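Local coordinates for protein PadR family transcriptional regulator (Listeria monocytogenes, PDB 6ABQ) that probably binds DNA as a dimeric PadR-family transcription factor through a winged helix-turn-helix domain and regulates gene expression in response to a ligand, at residues 20-25 / 58-63. Sequence-based numbering, arbitrary orientation.
Sequences GMILER and VRLEKK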
ATOM      1  N   GLY B  20       0.618   9.505  -2.937  1.00 21.54           N
ATOM      2  CA  GLY B  20       1.870   9.847  -3.603  1.00 22.06           C
ATOM      3  C   GLY B  20       1.712   9.991  -5.103  1.00 19.73           C
ATOM      4  O   GLY B  20       2.267  10.918  -5.704  1.00 19.08           O
ATOM      5  N   MET B  21       0.948   9.070  -5.694  1.00 19.02           N
ATOM      6  CA  MET B  21       0.630   9.085  -7.127  1.00 17.37           C
ATOM      7  C   MET B  21      -0.109  10.353  -7.529  1.00 14.69           C
ATOM      8  O   MET B  21       0.240  10.983  -8.533  1.00 14.20           O
ATOM      9  CB  MET B  21      -0.180   7.841  -7.534  1.00 17.61           C
ATOM     10  CG  MET B  21       0.553   6.507  -7.435  1.00 20.74           C
ATOM     11  SD  MET B  21       2.032   6.428  -8.458  1.00 22.89           S
ATOM     12  CE  MET B  21       3.281   7.044  -7.335  1.00 24.97           C
ATOM     13  N   ILE B  22      -1.104  10.721  -6.723  1.00 13.63           N
ATOM     14  CA  ILE B  22      -1.939  11.893  -6.973  1.00 11.70           C
ATOM     15  C   ILE B  22      -1.106  13.178  -6.879  1.00 11.65           C
ATOM     16  O   ILE B  22      -1.156  14.003  -7.791  1.00 10.82           O
ATOM     17  CB  ILE B  22      -3.200  11.900  -6.066  1.00 11.47           C
ATOM     18  CG1 ILE B  22      -4.085  10.690  -6.422  1.00 11.76           C
ATOM     19  CG2 ILE B  22      -3.982  13.201  -6.233  1.00 10.24           C
ATOM     20  CD1 ILE B  22      -5.223  10.391  -5.471  1.00 12.58           C
ATOM     21  N   LEU B  23      -0.320  13.314  -5.807  1.00 13.11           N
ATOM     22  CA  LEU B  23       0.633  14.414  -5.662  1.00 13.81           C
ATOM     23  C   LEU B  23       1.593  14.506  -6.863  1.00 14.35           C
ATOM     24  O   LEU B  23       1.827  15.605  -7.381  1.00 14.10           O
ATOM     25  CB  LEU B  23       1.418  14.314  -4.334  1.00 16.23           C
ATOM     26  CG  LEU B  23       0.711  14.567  -2.989  1.00 16.81           C
ATOM     27  CD1 LEU B  23       1.604  14.159  -1.825  1.00 20.12           C
ATOM     28  CD2 LEU B  23       0.257  16.008  -2.817  1.00 15.92           C
ATOM     29  N   GLU B  24       2.112  13.357  -7.307  1.00 15.55           N
ATOM     30  CA  GLU B  24       2.977  13.278  -8.497  1.00 16.79           C
ATOM     31  C   GLU B  24       2.288  13.786  -9.763  1.00 15.22           C
ATOM     32  O   GLU B  24       2.884  14.552 -10.513  1.00 16.14           O
ATOM     33  CB  GLU B  24       3.524  11.853  -8.697  1.00 18.87           C
ATOM     34  CG  GLU B  24       4.400  11.661  -9.935  1.00 20.91           C
ATOM     35  CD  GLU B  24       5.780  12.310  -9.839  1.00 23.69           C
ATOM     36  OE1 GLU B  24       6.348  12.428  -8.734  1.00 25.11           O
ATOM     37  OE2 GLU B  24       6.311  12.700 -10.892  1.00 25.06           O
ATOM     38  N   ARG B  25       1.043  13.363  -9.985  1.00 13.48           N
ATOM     39  CA  ARG B  25       0.239  13.828 -11.114  1.00 12.52           C
ATOM     40  C   ARG B  25      -0.042  15.340 -11.030  1.00 11.77           C
ATOM     41  O   ARG B  25       0.069  16.043 -12.041  1.00 12.46           O
ATOM     42  CB  ARG B  25      -1.067  13.019 -11.227  1.00 11.44           C
ATOM     43  CG  ARG B  25      -2.072  13.513 -12.272  1.00 10.97           C
ATOM     44  CD  ARG B  25      -1.517  13.459 -13.695  1.00 12.66           C
ATOM     45  NE  ARG B  25      -2.374  14.157 -14.648  1.00 12.95           N
ATOM     46  CZ  ARG B  25      -2.335  15.466 -14.901  1.00 13.26           C
ATOM     47  NH1 ARG B  25      -1.471  16.262 -14.283  1.00 13.17           N
ATOM     48  NH2 ARG B  25      -3.171  15.984 -15.790  1.00 14.20           N
ATOM     49  N   VAL B  58      -9.491  16.089  -0.609  1.00 14.13           N
ATOM     50  CA  VAL B  58      -9.900  16.731   0.656  1.00 15.23           C
ATOM     51  C   VAL B  58      -8.804  16.562   1.726  1.00 15.74           C
ATOM     52  O   VAL B  58      -8.447  17.527   2.408  1.00 16.20           O
ATOM     53  CB  VAL B  58     -11.287  16.226   1.146  1.00 16.58           C
ATOM     54  CG1 VAL B  58     -11.555  16.600   2.603  1.00 18.25           C
ATOM     55  CG2 VAL B  58     -12.395  16.777   0.253  1.00 16.49           C
ATOM     56  N   ARG B  59      -8.261  15.348   1.826  1.00 15.90           N
ATOM     57  CA  ARG B  59      -7.167  15.045   2.754  1.00 16.62           C
ATOM     58  C   ARG B  59      -5.920  15.893   2.467  1.00 15.93           C
ATOM     59  O   ARG B  59      -5.307  16.434   3.396  1.00 16.71           O
ATOM     60  CB  ARG B  59      -6.832  13.549   2.750  1.00 17.21           C
ATOM     61  CG  ARG B  59      -5.781  13.165   3.781  1.00 18.39           C
ATOM     62  CD  ARG B  59      -5.697  11.662   3.967  1.00 19.63           C
ATOM     63  NE  ARG B  59      -4.826  11.017   2.983  1.00 19.15           N
ATOM     64  CZ  ARG B  59      -5.168   9.987   2.204  1.00 19.33           C
ATOM     65  NH1 ARG B  59      -6.380   9.453   2.257  1.00 19.92           N
ATOM     66  NH2 ARG B  59      -4.274   9.485   1.360  1.00 19.25           N
ATOM     67  N   LEU B  60      -5.577  16.005   1.179  1.00 14.79           N
ATOM     68  CA  LEU B  60      -4.450  16.820   0.710  1.00 14.43           C
ATOM     69  C   LEU B  60      -4.568  18.302   1.054  1.00 14.62           C
ATOM     70  O   LEU B  60      -3.566  18.924   1.426  1.00 15.18           O
ATOM     71  CB  LEU B  60      -4.231  16.641  -0.792  1.00 13.58           C
ATOM     72  CG  LEU B  60      -3.756  15.272  -1.286  1.00 13.77           C
ATOM     73  CD1 LEU B  60      -3.635  15.296  -2.804  1.00 13.21           C
ATOM     74  CD2 LEU B  60      -2.451  14.865  -0.630  1.00 14.78           C
ATOM     75  N   GLU B  61      -5.776  18.852   0.927  1.00 14.49           N
ATOM     76  CA  GLU B  61      -6.074  20.228   1.356  1.00 15.15           C
ATOM     77  C   GLU B  61      -5.794  20.405   2.843  1.00 16.49           C
ATOM     78  O   GLU B  61      -5.115  21.350   3.237  1.00 17.21           O
ATOM     79  CB  GLU B  61      -7.543  20.586   1.107  1.00 15.27           C
ATOM     80  CG  GLU B  61      -7.937  20.772  -0.347  1.00 14.35           C
ATOM     81  CD  GLU B  61      -9.416  21.063  -0.514  1.00 14.84           C
ATOM     82  OE1 GLU B  61     -10.132  21.239   0.489  1.00 16.04           O
ATOM     83  OE2 GLU B  61      -9.872  21.118  -1.663  1.00 14.31           O
ATOM     84  N   LYS B  62      -6.335  19.491   3.650  1.00 17.10           N
ATOM     85  CA  LYS B  62      -6.187  19.519   5.107  1.00 18.73           C
ATOM     86  C   LYS B  62      -4.725  19.357   5.525  1.00 19.05           C
ATOM     87  O   LYS B  62      -4.292  19.957   6.505  1.00 20.40           O
ATOM     88  CB  LYS B  62      -7.104  18.482   5.771  1.00 19.65           C
ATOM     89  CG  LYS B  62      -8.573  18.869   5.680  1.00 20.18           C
ATOM     90  CD  LYS B  62      -9.542  17.758   6.051  1.00 21.17           C
ATOM     91  CE  LYS B  62     -10.970  18.256   5.881  1.00 21.98           C
ATOM     92  NZ  LYS B  62     -12.014  17.315   6.361  1.00 23.62           N
ATOM     93  N   LYS B  63      -3.970  18.592   4.738  1.00 18.09           N
ATOM     94  CA  LYS B  63      -2.517  18.473   4.875  1.00 18.52           C
ATOM     95  C   LYS B  63      -1.755  19.742   4.450  1.00 18.53           C
ATOM     96  O   LYS B  63      -0.580  19.895   4.772  1.00 19.43           O
ATOM     97  CB  LYS B  63      -2.007  17.257   4.100  1.00 17.92           C
ATOM     98  CG  LYS B  63      -2.253  15.914   4.774  1.00 18.76           C
ATOM     99  CD  LYS B  63      -1.420  14.805   4.152  1.00 18.84           C
ATOM    100  CE  LYS B  63      -1.666  13.486   4.868  1.00 20.11           C
ATOM    101  NZ  LYS B  63      -0.705  12.428   4.443  1.00 20.83           N
TER
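Leu60 and Leu23 share one side-chain shape: in each, CG lies anti to the carbonyl carbon and beside the backbone N (chi1 -67° in Leu60, -70° in Leu23), which carries both isobutyl groups into the gap between helices 17-27 and 50-62. Both helices belong to the winged helix-turn-helix domain of the PadR family, helix 50-62 being the one that in this fold usually reads DNA. Their backbones stay well apart, Leu23 CA and Leu60 CA lying 8.5 Å from each other, and side chains alone bridge the distance.

Leu60 points from helix 50-62 toward helix 17-27 and sets both methyls against Leu23, and CD1 against Ile22 as well. CD2 presses on Leu23, 3.7 Å from its CD2 and slightly farther from its CG. CD1 lies between Leu23 CD2 and the CG2 methyl of Ile22, which stands anti to the backbone N. Leu60 thus wedges its forked end against both residues, crossing each at a slant, in a contact that is wholly apolar and buried, with no hydrogen bond between the segments.

The surroundings join this patch to the rest of the domain and to the long helix 86-110. Ile22 also packs on Ile36 and Leu40 of helix 33-42, Leu23 reaches Leu92 of helix 86-110, and Leu65 touches both leucines where the chain leaves helix 50-62 for the wing, strands 66-72 and 78-84. Arg59 and Lys63 form salt bridges with Glu19 of helix 17-27, a polar link beside the apolar contact. On the Ile22 side, the apolar contact ends with Ile22 CG2 at 4.0 Å from Leu60 CD1, a methyl that also lies 4.0 Å from Leu23 CD2.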